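Local coordinates for regulating synaptic membrane exocytosis protein 2 (Rattus norvegicus, PDB 2BWQ) that probably helps to regulate neurotransmitter release as a scaffold of the presynaptic active zone, this part of it being its C2A domain, at residues Y42-F47 / E90-D95; R57-V62 / W70-I75; I110-E115 / H124-Q129; G5-K10 / L25-L30. All blocks are in the same frame, centred on the assembly; numbering follows the deposited sequence. Where two conformers were deposited one is given.

Contact 1. Residues Y42-F47 / E90-D95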
# COMPACT_ATOMS: atom_id res chain seq x y z
N TYR A 42 -8.07 -5.44 -3.27
CA TYR A 42 -7.97 -4.34 -2.30
C TYR A 42 -6.60 -4.37 -1.70
O TYR A 42 -5.93 -5.37 -1.70
CB TYR A 42 -9.08 -4.38 -1.24
CG TYR A 42 -8.96 -5.55 -0.28
CD1 TYR A 42 -8.24 -5.41 0.94
CD2 TYR A 42 -9.67 -6.74 -0.52
CE1 TYR A 42 -8.17 -6.46 1.86
CE2 TYR A 42 -9.57 -7.81 0.39
CZ TYR A 42 -8.85 -7.61 1.58
OH TYR A 42 -8.81 -8.65 2.51
N VAL A 43 -6.24 -3.21 -1.14
CA VAL A 43 -4.98 -3.04 -0.43
C VAL A 43 -5.23 -2.78 1.03
O VAL A 43 -6.13 -2.04 1.37
CB VAL A 43 -4.19 -1.86 -1.02
CG1 VAL A 43 -2.90 -1.62 -0.24
CG2 VAL A 43 -3.75 -2.19 -2.45
N LYS A 44 -4.46 -3.44 1.89
CA LYS A 44 -4.44 -3.21 3.35
C LYS A 44 -3.09 -2.64 3.72
O LYS A 44 -2.05 -3.06 3.17
CB LYS A 44 -4.64 -4.54 4.07
CG LYS A 44 -4.71 -4.40 5.56
CD LYS A 44 -5.31 -5.69 6.20
CE LYS A 44 -4.39 -6.89 5.99
NZ LYS A 44 -4.95 -8.14 6.60
N ILE A 45 -3.13 -1.64 4.60
CA ILE A 45 -1.87 -1.07 5.08
C ILE A 45 -1.86 -1.06 6.58
O ILE A 45 -2.84 -0.60 7.21
CB ILE A 45 -1.63 0.31 4.55
CG1 ILE A 45 -1.66 0.28 3.02
CG2 ILE A 45 -0.26 0.83 5.05
CD1 ILE A 45 -1.13 1.53 2.15
N TYR A 46 -0.79 -1.56 7.18
CA TYR A 46 -0.49 -1.37 8.61
C TYR A 46 0.75 -0.53 8.72
O TYR A 46 1.80 -0.73 8.07
CB TYR A 46 -0.22 -2.67 9.32
CG TYR A 46 -1.42 -3.43 9.79
CD1 TYR A 46 -2.12 -3.00 10.90
CD2 TYR A 46 -1.87 -4.58 9.14
CE1 TYR A 46 -3.21 -3.70 11.36
CE2 TYR A 46 -2.99 -5.29 9.62
CZ TYR A 46 -3.63 -4.82 10.71
OH TYR A 46 -4.73 -5.54 11.18
N PHE A 47 0.66 0.50 9.56
CA PHE A 47 1.80 1.31 9.97
C PHE A 47 2.29 0.70 11.25
O PHE A 47 1.63 0.84 12.29
CB PHE A 47 1.33 2.77 10.19
CG PHE A 47 2.41 3.70 10.48
CD1 PHE A 47 3.56 3.73 9.68
CD2 PHE A 47 2.26 4.61 11.54
CE1 PHE A 47 4.53 4.64 9.89
CE2 PHE A 47 3.25 5.56 11.79
CZ PHE A 47 4.40 5.56 10.94
N GLU A 90 3.50 -1.83 6.14
CA GLU A 90 3.24 -3.16 5.56
C GLU A 90 2.03 -3.05 4.66
O GLU A 90 0.90 -2.81 5.10
CB GLU A 90 2.97 -4.16 6.71
CG GLU A 90 2.62 -5.56 6.20
CD GLU A 90 1.80 -6.29 7.22
OE1 GLU A 90 2.39 -6.80 8.15
OE2 GLU A 90 0.56 -6.41 7.03
N ILE A 91 2.28 -3.15 3.37
CA ILE A 91 1.27 -2.95 2.32
C ILE A 91 1.02 -4.27 1.65
O ILE A 91 1.93 -4.88 1.12
CB ILE A 91 1.79 -1.90 1.31
CG1 ILE A 91 2.07 -0.60 2.08
CG2 ILE A 91 0.77 -1.71 0.17
CD1 ILE A 91 3.01 0.40 1.24
N THR A 92 -0.21 -4.76 1.73
CA THR A 92 -0.56 -6.07 1.17
C THR A 92 -1.72 -5.94 0.24
O THR A 92 -2.65 -5.15 0.47
CB THR A 92 -0.84 -7.12 2.28
OG1 THR A 92 -1.85 -6.64 3.17
CG2 THR A 92 0.45 -7.39 3.05
N LEU A 93 -1.69 -6.76 -0.84
CA LEU A 93 -2.75 -6.76 -1.85
C LEU A 93 -3.46 -8.11 -1.75
O LEU A 93 -2.82 -9.15 -1.59
CB LEU A 93 -2.09 -6.61 -3.22
CG LEU A 93 -3.11 -6.58 -4.38
CD1 LEU A 93 -3.94 -5.30 -4.39
CD2 LEU A 93 -2.39 -6.81 -5.68
N TRP A 94 -4.80 -8.07 -1.91
CA TRP A 94 -5.68 -9.21 -1.68
C TRP A 94 -6.72 -9.29 -2.78
O TRP A 94 -7.17 -8.27 -3.28
CB TRP A 94 -6.43 -9.07 -0.34
CG TRP A 94 -5.48 -8.99 0.78
CD1 TRP A 94 -4.94 -7.82 1.29
CD2 TRP A 94 -4.87 -10.09 1.52
NE1 TRP A 94 -4.04 -8.14 2.28
CE2 TRP A 94 -3.97 -9.49 2.46
CE3 TRP A 94 -4.97 -11.50 1.50
CZ2 TRP A 94 -3.19 -10.25 3.36
CZ3 TRP A 94 -4.17 -12.24 2.44
CH2 TRP A 94 -3.30 -11.61 3.33
N ASP A 95 -7.11 -10.54 -3.12
CA ASP A 95 -8.25 -10.84 -4.01
C ASP A 95 -9.41 -11.25 -3.14
O ASP A 95 -9.31 -12.31 -2.46
CB ASP A 95 -7.81 -11.99 -4.90
CG ASP A 95 -8.81 -12.35 -5.97
OD1 ASP A 95 -9.80 -11.62 -6.20
OD2 ASP A 95 -8.68 -13.45 -6.57
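Y42 and W94 face each other across two neighbouring antiparallel strands, 42-47 and 90-95, in one sheet of the C2 beta-sandwich. Y42 carries CG in the crowded position between its backbone N and carbonyl carbon (chi1 68°), and its ring comes to lie against W94. The W94 CB sits over one face of that ring, off centre toward the rim, 3.4 Å from Y42 CZ. The Y42 ring and the five-membered ring of W94 are nearly parallel, their planes 22° apart, but slid so far that they hardly overlap; R58 makes a cation-pi contact with Y42. K44 runs beside T92, pointing the same way, and its chain bends at chi3 so that CE passes 3.9 Å from W94 NE1. Y46 and E90 also lie side by side, with E90 OE2 near the plane of the tyrosine ring at its edge, 3.7 Å from CD2. On the other face of the sheet only aliphatic groups meet: I45 lies alongside I91, and V43 touches both I91 and L93, turned toward the opposite sheet, where W70 packs on V43 and L93, and F74 on I45. Six backbone hydrogen bonds hold the Y42-W94, K44-T92 and Y46-E90 pairs, two to each. Within strand 90-95, the W94 indole is tied down by its own N-H: NE1 donates to T92 OG1 at 2.8 Å, with the oxygen tilted 20° from the ring plane.

Contact 2. Residues R57-V62 / W70-I75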
# COMPACT_ATOMS: atom_id res chain seq x y z
N ARG A 57 -5.40 0.55 7.68
CA ARG A 57 -6.25 1.18 6.65
C ARG A 57 -6.48 0.21 5.52
O ARG A 57 -5.62 -0.68 5.27
CB ARG A 57 -5.51 2.38 6.05
CG ARG A 57 -5.21 3.52 7.02
CD ARG A 57 -6.41 4.27 7.60
NE ARG A 57 -5.92 5.39 8.42
CZ ARG A 57 -5.50 5.28 9.63
NH1 ARG A 57 -5.57 4.12 10.29
NH2 ARG A 57 -4.99 6.37 10.23
N ARG A 58 -7.59 0.38 4.79
CA ARG A 58 -7.85 -0.49 3.66
C ARG A 58 -8.48 0.32 2.55
O ARG A 58 -9.32 1.17 2.83
CB ARG A 58 -8.91 -1.53 4.10
CG ARG A 58 -8.36 -2.69 4.77
CD ARG A 58 -9.43 -3.75 5.10
NE ARG A 58 -10.24 -4.14 3.95
CZ ARG A 58 -10.77 -5.37 3.78
NH1 ARG A 58 -10.52 -6.34 4.68
NH2 ARG A 58 -11.51 -5.64 2.72
N THR A 59 -8.10 0.02 1.30
CA THR A 59 -8.88 0.55 0.17
C THR A 59 -10.22 -0.16 0.05
O THR A 59 -10.43 -1.25 0.59
CB THR A 59 -8.14 0.41 -1.17
OG1 THR A 59 -8.04 -0.98 -1.51
CG2 THR A 59 -6.72 1.03 -1.16
N LYS A 60 -11.09 0.46 -0.74
CA LYS A 60 -12.25 -0.27 -1.26
C LYS A 60 -11.79 -1.41 -2.19
O LYS A 60 -10.61 -1.49 -2.61
CB LYS A 60 -13.20 0.67 -2.00
CG LYS A 60 -13.79 1.71 -1.07
CD LYS A 60 -14.69 2.69 -1.85
CE LYS A 60 -15.24 3.81 -0.92
NZ LYS A 60 -15.93 4.88 -1.72
N THR A 61 -12.71 -2.32 -2.48
CA THR A 61 -12.41 -3.48 -3.34
C THR A 61 -12.96 -3.21 -4.73
O THR A 61 -14.13 -2.94 -4.89
CB THR A 61 -13.05 -4.77 -2.77
OG1 THR A 61 -12.48 -5.06 -1.47
CG2 THR A 61 -12.71 -5.99 -3.63
N VAL A 62 -12.12 -3.19 -5.74
CA VAL A 62 -12.60 -3.01 -7.12
C VAL A 62 -13.08 -4.34 -7.66
O VAL A 62 -12.46 -5.38 -7.37
CB VAL A 62 -11.48 -2.43 -8.03
CG1 VAL A 62 -11.99 -2.27 -9.44
CG2 VAL A 62 -10.99 -1.12 -7.45
N TRP A 70 -7.68 2.86 -7.21
CA TRP A 70 -8.36 3.26 -5.99
C TRP A 70 -8.28 4.74 -5.72
O TRP A 70 -9.25 5.33 -5.26
CB TRP A 70 -7.74 2.52 -4.77
CG TRP A 70 -7.83 1.00 -4.83
CD1 TRP A 70 -8.93 0.21 -4.50
CD2 TRP A 70 -6.79 0.13 -5.20
NE1 TRP A 70 -8.58 -1.12 -4.70
CE2 TRP A 70 -7.26 -1.21 -5.09
CE3 TRP A 70 -5.46 0.33 -5.65
CZ2 TRP A 70 -6.45 -2.31 -5.40
CZ3 TRP A 70 -4.65 -0.77 -5.91
CH2 TRP A 70 -5.15 -2.09 -5.77
N ASN A 71 -7.09 5.32 -5.92
CA ASN A 71 -6.89 6.77 -5.66
C ASN A 71 -7.35 7.21 -4.28
O ASN A 71 -8.08 8.19 -4.15
CB ASN A 71 -7.54 7.61 -6.77
CG ASN A 71 -7.03 7.23 -8.12
OD1 ASN A 71 -5.83 7.12 -8.27
ND2 ASN A 71 -7.94 6.92 -9.05
N GLN A 72 -6.91 6.49 -3.24
CA GLN A 72 -7.30 6.78 -1.86
C GLN A 72 -6.10 7.28 -1.08
O GLN A 72 -4.99 6.73 -1.22
CB GLN A 72 -7.88 5.53 -1.23
CG GLN A 72 -9.32 5.24 -1.74
CD GLN A 72 -9.94 4.04 -1.06
OE1 GLN A 72 -10.13 2.99 -1.69
NE2 GLN A 72 -10.31 4.20 0.20
N THR A 73 -6.32 8.28 -0.24
CA THR A 73 -5.29 8.86 0.61
C THR A 73 -5.59 8.56 2.05
O THR A 73 -6.67 8.86 2.57
CB THR A 73 -5.24 10.32 0.39
OG1 THR A 73 -4.76 10.59 -0.95
CG2 THR A 73 -4.22 11.03 1.34
N PHE A 74 -4.61 7.93 2.65
CA PHE A 74 -4.66 7.59 4.06
C PHE A 74 -3.77 8.59 4.84
O PHE A 74 -2.72 8.96 4.34
CB PHE A 74 -4.15 6.19 4.31
CG PHE A 74 -4.80 5.08 3.48
CD1 PHE A 74 -6.11 5.16 2.99
CD2 PHE A 74 -4.09 3.93 3.27
CE1 PHE A 74 -6.64 4.03 2.26
CE2 PHE A 74 -4.63 2.83 2.56
CZ PHE A 74 -5.90 2.92 2.08
N ILE A 75 -4.14 8.91 6.06
CA ILE A 75 -3.39 9.85 6.87
C ILE A 75 -3.10 9.18 8.20
O ILE A 75 -4.05 8.75 8.90
CB ILE A 75 -4.13 11.18 7.12
CG1 ILE A 75 -4.37 11.91 5.78
CG2 ILE A 75 -3.28 12.03 8.09
CD1 ILE A 75 -4.64 13.36 5.92
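F74 and R57 both turn CG anti to the carbonyl carbon (chi1 -53° and -64°), and their side chains slide past each other in opposite directions. R57 CB thereby sits over one face of the F74 ring, 3.7 Å from its centroid, in a CH-pi contact. The arginine chain then bends at chi2, and its NH2 donates to I75 O at 2.9 Å, with the oxygen close to the guanidinium plane. T59 instead presents its CB and OG1 over one face of the W70 indole, CB being 3.8 Å from the centroid of the five-membered ring. Its OG1 is bonded twice, donating to K60 O in its own segment and accepting from V43 N. V62 CG2 meets W70 obliquely. T59 CG2 fits between the two rings, 3.8 Å from both W70 CG and F74 CZ. To the side, Q72 OE1 accepts from K60 N at 2.9 Å, in the carbonyl plane on a lone pair. No backbone-to-backbone hydrogen bond joins the segments, which run antiparallel but belong to different sheets. Near the start of strand 69-76, N71 and Q72 both face I24 in a G1 beta bulge. Side chains here close one margin of a C2 beta-sandwich, bringing together an outermost strand of each sheet.

Contact 3. Residues I110-E115 / H124-Q129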
# COMPACT_ATOMS: atom_id res chain seq x y z
N ILE A 110 4.39 -5.32 -0.06
CA ILE A 110 5.48 -4.35 -0.16
C ILE A 110 5.70 -3.83 1.26
O ILE A 110 4.77 -3.42 1.94
CB ILE A 110 5.00 -3.19 -1.08
CG1 ILE A 110 4.80 -3.72 -2.51
CG2 ILE A 110 5.96 -1.98 -1.03
CD1 ILE A 110 3.74 -2.92 -3.23
N LEU A 111 6.91 -3.87 1.75
CA LEU A 111 7.24 -3.48 3.15
C LEU A 111 8.21 -2.31 3.06
O LEU A 111 9.35 -2.51 2.57
CB LEU A 111 7.86 -4.68 3.92
CG LEU A 111 8.05 -4.46 5.38
CD1 LEU A 111 6.71 -4.25 6.11
CD2 LEU A 111 8.75 -5.74 5.93
N ILE A 112 7.78 -1.13 3.48
CA ILE A 112 8.61 0.07 3.28
C ILE A 112 9.08 0.56 4.63
O ILE A 112 8.28 1.01 5.45
CB ILE A 112 7.80 1.16 2.55
CG1 ILE A 112 7.40 0.69 1.15
CG2 ILE A 112 8.63 2.50 2.46
CD1 ILE A 112 6.54 1.70 0.41
N GLU A 113 10.36 0.49 4.89
CA GLU A 113 10.98 1.08 6.09
C GLU A 113 10.93 2.61 5.99
O GLU A 113 11.39 3.16 4.96
CB GLU A 113 12.44 0.63 6.24
CG GLU A 113 12.52 -0.87 6.57
CD GLU A 113 12.23 -1.17 8.00
OE1 GLU A 113 11.98 -0.29 8.84
OE2 GLU A 113 12.23 -2.38 8.29
N LEU A 114 10.39 3.29 6.99
CA LEU A 114 10.29 4.75 6.89
C LEU A 114 11.63 5.44 6.73
O LEU A 114 11.68 6.45 6.00
CB LEU A 114 9.54 5.37 8.07
CG LEU A 114 8.03 5.56 7.86
CD1 LEU A 114 7.87 6.66 6.78
CD2 LEU A 114 7.33 4.27 7.47
N GLU A 115 12.69 4.92 7.36
CA GLU A 115 13.95 5.67 7.41
C GLU A 115 14.52 5.88 6.03
O GLU A 115 15.27 6.84 5.87
CB GLU A 115 14.95 4.90 8.27
CG GLU A 115 16.32 5.57 8.46
CD GLU A 115 16.33 6.78 9.39
OE1 GLU A 115 15.27 7.30 9.86
OE2 GLU A 115 17.46 7.26 9.68
N HIS A 124 5.33 6.42 -7.09
CA HIS A 124 6.33 5.46 -7.54
C HIS A 124 5.70 4.09 -7.61
O HIS A 124 4.80 3.78 -6.85
CB HIS A 124 7.48 5.45 -6.51
CG HIS A 124 8.30 6.70 -6.54
ND1 HIS A 124 8.34 7.69 -5.58
CD2 HIS A 124 9.11 7.11 -7.53
CE1 HIS A 124 9.17 8.65 -5.98
NE2 HIS A 124 9.62 8.33 -7.17
N TRP A 125 6.25 3.27 -8.51
CA TRP A 125 5.80 1.87 -8.64
C TRP A 125 6.65 0.95 -7.77
O TRP A 125 7.89 1.10 -7.68
CB TRP A 125 5.96 1.41 -10.11
CG TRP A 125 4.93 2.03 -11.04
CD1 TRP A 125 5.12 3.03 -11.96
CD2 TRP A 125 3.55 1.68 -11.11
NE1 TRP A 125 3.94 3.29 -12.63
CE2 TRP A 125 2.96 2.48 -12.11
CE3 TRP A 125 2.76 0.73 -10.46
CZ2 TRP A 125 1.60 2.35 -12.47
CZ3 TRP A 125 1.39 0.61 -10.83
CH2 TRP A 125 0.84 1.44 -11.77
N TYR A 126 6.01 -0.02 -7.12
CA TYR A 126 6.66 -1.03 -6.29
C TYR A 126 6.22 -2.43 -6.75
O TYR A 126 5.02 -2.68 -6.89
CB TYR A 126 6.27 -0.83 -4.79
CG TYR A 126 6.73 0.51 -4.21
CD1 TYR A 126 5.97 1.66 -4.39
CD2 TYR A 126 7.92 0.58 -3.53
CE1 TYR A 126 6.41 2.88 -3.89
CE2 TYR A 126 8.35 1.81 -2.98
CZ TYR A 126 7.57 2.94 -3.17
OH TYR A 126 7.98 4.16 -2.63
N LYS A 127 7.20 -3.32 -6.81
CA LYS A 127 6.88 -4.70 -7.19
C LYS A 127 6.26 -5.43 -6.03
O LYS A 127 6.75 -5.39 -4.92
CB LYS A 127 8.15 -5.40 -7.67
CG LYS A 127 8.49 -4.94 -9.12
CD LYS A 127 9.76 -5.49 -9.72
CE LYS A 127 10.10 -4.71 -11.00
NZ LYS A 127 11.27 -5.30 -11.76
N LEU A 128 5.14 -6.09 -6.30
CA LEU A 128 4.52 -6.98 -5.28
C LEU A 128 5.31 -8.27 -5.12
O LEU A 128 5.81 -8.83 -6.10
CB LEU A 128 3.11 -7.34 -5.73
CG LEU A 128 2.10 -6.20 -5.63
CD1 LEU A 128 0.93 -6.42 -6.53
CD2 LEU A 128 1.72 -5.96 -4.15
N GLN A 129 5.47 -8.72 -3.88
CA GLN A 129 6.35 -9.88 -3.58
C GLN A 129 5.46 -10.89 -2.92
O GLN A 129 4.92 -10.59 -1.87
CB GLN A 129 7.50 -9.52 -2.61
CG GLN A 129 8.51 -8.46 -3.05
CD GLN A 129 9.55 -9.03 -4.01
OE1 GLN A 129 10.74 -9.01 -3.70
NE2 GLN A 129 9.10 -9.53 -5.17
OXT GLN A 129 5.29 -12.03 -3.42
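The ring of Y126 takes I112 on one face: CD1 stands 3.8 Å above the ring plane, displaced toward the rim, with CE2 the nearest ring atom at 3.8 Å. This is a CH-pi contact, CD1 lying 4.2 Å from the ring centroid. I110 CG2 approaches the same ring obliquely. Both isoleucine side chains cross the tyrosine at about a right angle. I110 reaches farther along the second segment, because its CG1 is anti to the carbonyl carbon (chi1 -66°) and chi2 of 151° carries CD1 onward to Y126 CB, 3.6 Å away. The same methyl also meets L128 CD2 at 3.8 Å, so the end of I110 fits between the root of the tyrosine and the leucine. Its CG1 rests against the backbone as well, 3.5 Å from K127 O. Strands 110-113 and 124-127 belong to different sheets of the C2 beta-sandwich; their directions differ by 121° and their axes stay 8.3 Å apart at closest. I110 also packs on L7 of the other sheet, and L128 on L93, so the apolar cluster continues on both sides. With no hydrogen bond between the segments, the backbone bonds of each go to its own sheet: I110 to I91, Y126 to L7. The two sheets are therefore joined here by dispersion and the burial of apolar groups, with the methyl-to-ring contact as a part of that packing.

Contact 4. Residues G5-K10 / L25-L30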
# COMPACT_ATOMS: atom_id res chain seq x y z
N GLY A 5 2.84 -8.23 -10.68
CA GLY A 5 2.22 -6.90 -10.73
C GLY A 5 2.91 -5.92 -9.81
O GLY A 5 3.84 -6.22 -9.02
N GLN A 6 2.39 -4.71 -9.91
CA GLN A 6 3.04 -3.57 -9.22
C GLN A 6 1.97 -2.65 -8.68
O GLN A 6 0.88 -2.54 -9.25
CB GLN A 6 3.95 -2.80 -10.15
CG GLN A 6 5.06 -3.64 -10.79
CD GLN A 6 6.05 -2.83 -11.57
OE1 GLN A 6 6.31 -1.66 -11.28
NE2 GLN A 6 6.65 -3.47 -12.59
N LEU A 7 2.36 -1.87 -7.66
CA LEU A 7 1.45 -0.94 -7.00
C LEU A 7 2.03 0.47 -6.99
O LEU A 7 3.20 0.65 -6.62
CB LEU A 7 1.28 -1.36 -5.54
CG LEU A 7 0.21 -0.56 -4.80
CD1 LEU A 7 -1.22 -0.68 -5.41
CD2 LEU A 7 0.16 -0.99 -3.35
N SER A 8 1.23 1.46 -7.39
CA SER A 8 1.66 2.86 -7.42
C SER A 8 1.24 3.53 -6.16
O SER A 8 0.07 3.56 -5.81
CB SER A 8 1.05 3.53 -8.62
OG SER A 8 1.40 4.92 -8.61
N ILE A 9 2.24 4.05 -5.42
CA ILE A 9 2.04 4.61 -4.06
C ILE A 9 2.79 5.93 -4.00
O ILE A 9 3.90 6.04 -4.54
CB ILE A 9 2.72 3.65 -3.04
CG1 ILE A 9 2.06 2.27 -3.07
CG2 ILE A 9 2.57 4.20 -1.61
CD1 ILE A 9 2.83 1.18 -2.29
N LYS A 10 2.18 6.93 -3.38
CA LYS A 10 2.81 8.24 -3.15
C LYS A 10 2.90 8.48 -1.67
O LYS A 10 1.89 8.30 -0.91
CB LYS A 10 1.94 9.32 -3.83
CG LYS A 10 2.40 10.79 -3.61
CD LYS A 10 1.58 11.70 -4.52
CE LYS A 10 0.27 12.20 -4.02
NZ LYS A 10 0.36 13.10 -2.87
N LEU A 25 -2.56 4.60 -5.28
CA LEU A 25 -3.16 5.05 -6.53
C LEU A 25 -3.87 3.84 -7.13
O LEU A 25 -5.06 3.76 -7.11
CB LEU A 25 -2.10 5.61 -7.51
CG LEU A 25 -1.65 7.02 -7.10
CD1 LEU A 25 -0.55 7.02 -6.06
CD2 LEU A 25 -1.20 7.77 -8.32
N GLY A 26 -3.10 2.90 -7.64
CA GLY A 26 -3.61 1.77 -8.43
C GLY A 26 -2.57 0.72 -8.58
O GLY A 26 -1.45 0.88 -8.08
N ALA A 27 -2.94 -0.37 -9.22
CA ALA A 27 -2.01 -1.46 -9.49
C ALA A 27 -2.08 -1.81 -10.97
O ALA A 27 -3.08 -1.48 -11.62
CB ALA A 27 -2.41 -2.69 -8.66
N LYS A 28 -1.01 -2.36 -11.47
CA LYS A 28 -1.03 -2.86 -12.85
C LYS A 28 -0.45 -4.24 -12.86
O LYS A 28 0.25 -4.70 -11.94
CB LYS A 28 -0.19 -1.95 -13.74
CG LYS A 28 1.28 -1.92 -13.41
CD LYS A 28 2.09 -1.05 -14.38
CE LYS A 28 3.56 -0.97 -14.00
NZ LYS A 28 4.26 -0.09 -14.97
N ASP A 29 -0.76 -4.89 -14.01
CA ASP A 29 -0.21 -6.22 -14.35
C ASP A 29 -0.51 -7.31 -13.28
O ASP A 29 0.31 -8.19 -13.03
CB ASP A 29 1.31 -6.13 -14.64
CG ASP A 29 1.66 -5.20 -15.79
OD1 ASP A 29 0.83 -4.98 -16.73
OD2 ASP A 29 2.79 -4.66 -15.85
N LEU A 30 -1.67 -7.21 -12.61
CA LEU A 30 -2.04 -8.27 -11.62
C LEU A 30 -2.23 -9.59 -12.36
O LEU A 30 -2.71 -9.58 -13.50
CB LEU A 30 -3.33 -7.94 -10.86
CG LEU A 30 -3.27 -6.65 -10.00
CD1 LEU A 30 -4.53 -6.46 -9.10
CD2 LEU A 30 -1.89 -6.58 -9.18
O HOH W 1 6.73 0.25 -13.53
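Q6 and K28 pair across the end of the antiparallel hairpin 6-14/19-28, and their backbones satisfy one another: Q6 N donates to K28 O, and K28 N returns a bond to Q6 O, each 2.9 Å long. Farther along, S8 N reaches G26 O at 2.8 Å in an almost straight bond of 175°. The return bond departs from simple alternation, since S8 O accepts from L25 N rather than from G26. Beside it, L25 CB packs near S8 O. The Q6 and K28 side chains lie side by side, pointing the same way. A water joins their polar ends, donating to Q6 OE1 at 3.0 Å and accepting from K28 NZ at 2.9 Å; K28 also makes a cation-pi contact with W125. The ammonium of K10 finds its partner outside the hairpin, in a salt bridge with D121. On the face of L7 and A27 the two side chains meet, L7 CD1 lying near A27 CB in the conformer given, and W70 packs on both. At G5 the backbones come close, with CA 3.2 Å from K28 O, a spot where a beta carbon would clash. In this hairpin of the C2 domain the main chain thus supplies the direct bonds, while the amide of Q6 and the ammonium of K28 meet through one water that donates to the one and accepts from the other.

In the fold
Contacts 1 and 4 lie within sheets, one in each layer of the sandwich, and rest on backbone hydrogen bonds; contacts 2 and 3 run between the sheets and depend on side chains. Contact 1 is the most central, its centre about 5 Å from the centre of the chain, and both its neighbours in the sheet belong to other contacts: 57-62 borders 42-47, and 110-115 borders 90-95. In the other sheet, 5-10 pairs with 124-129 and 25-30 with 70-75. Contacts 2 and 3 lie on opposite sides of the chain's centre, about 16 Å apart between centres. Contact 3 is buried and almost entirely apolar; partly buried contact 2 mixes aromatic packing with polar bonds.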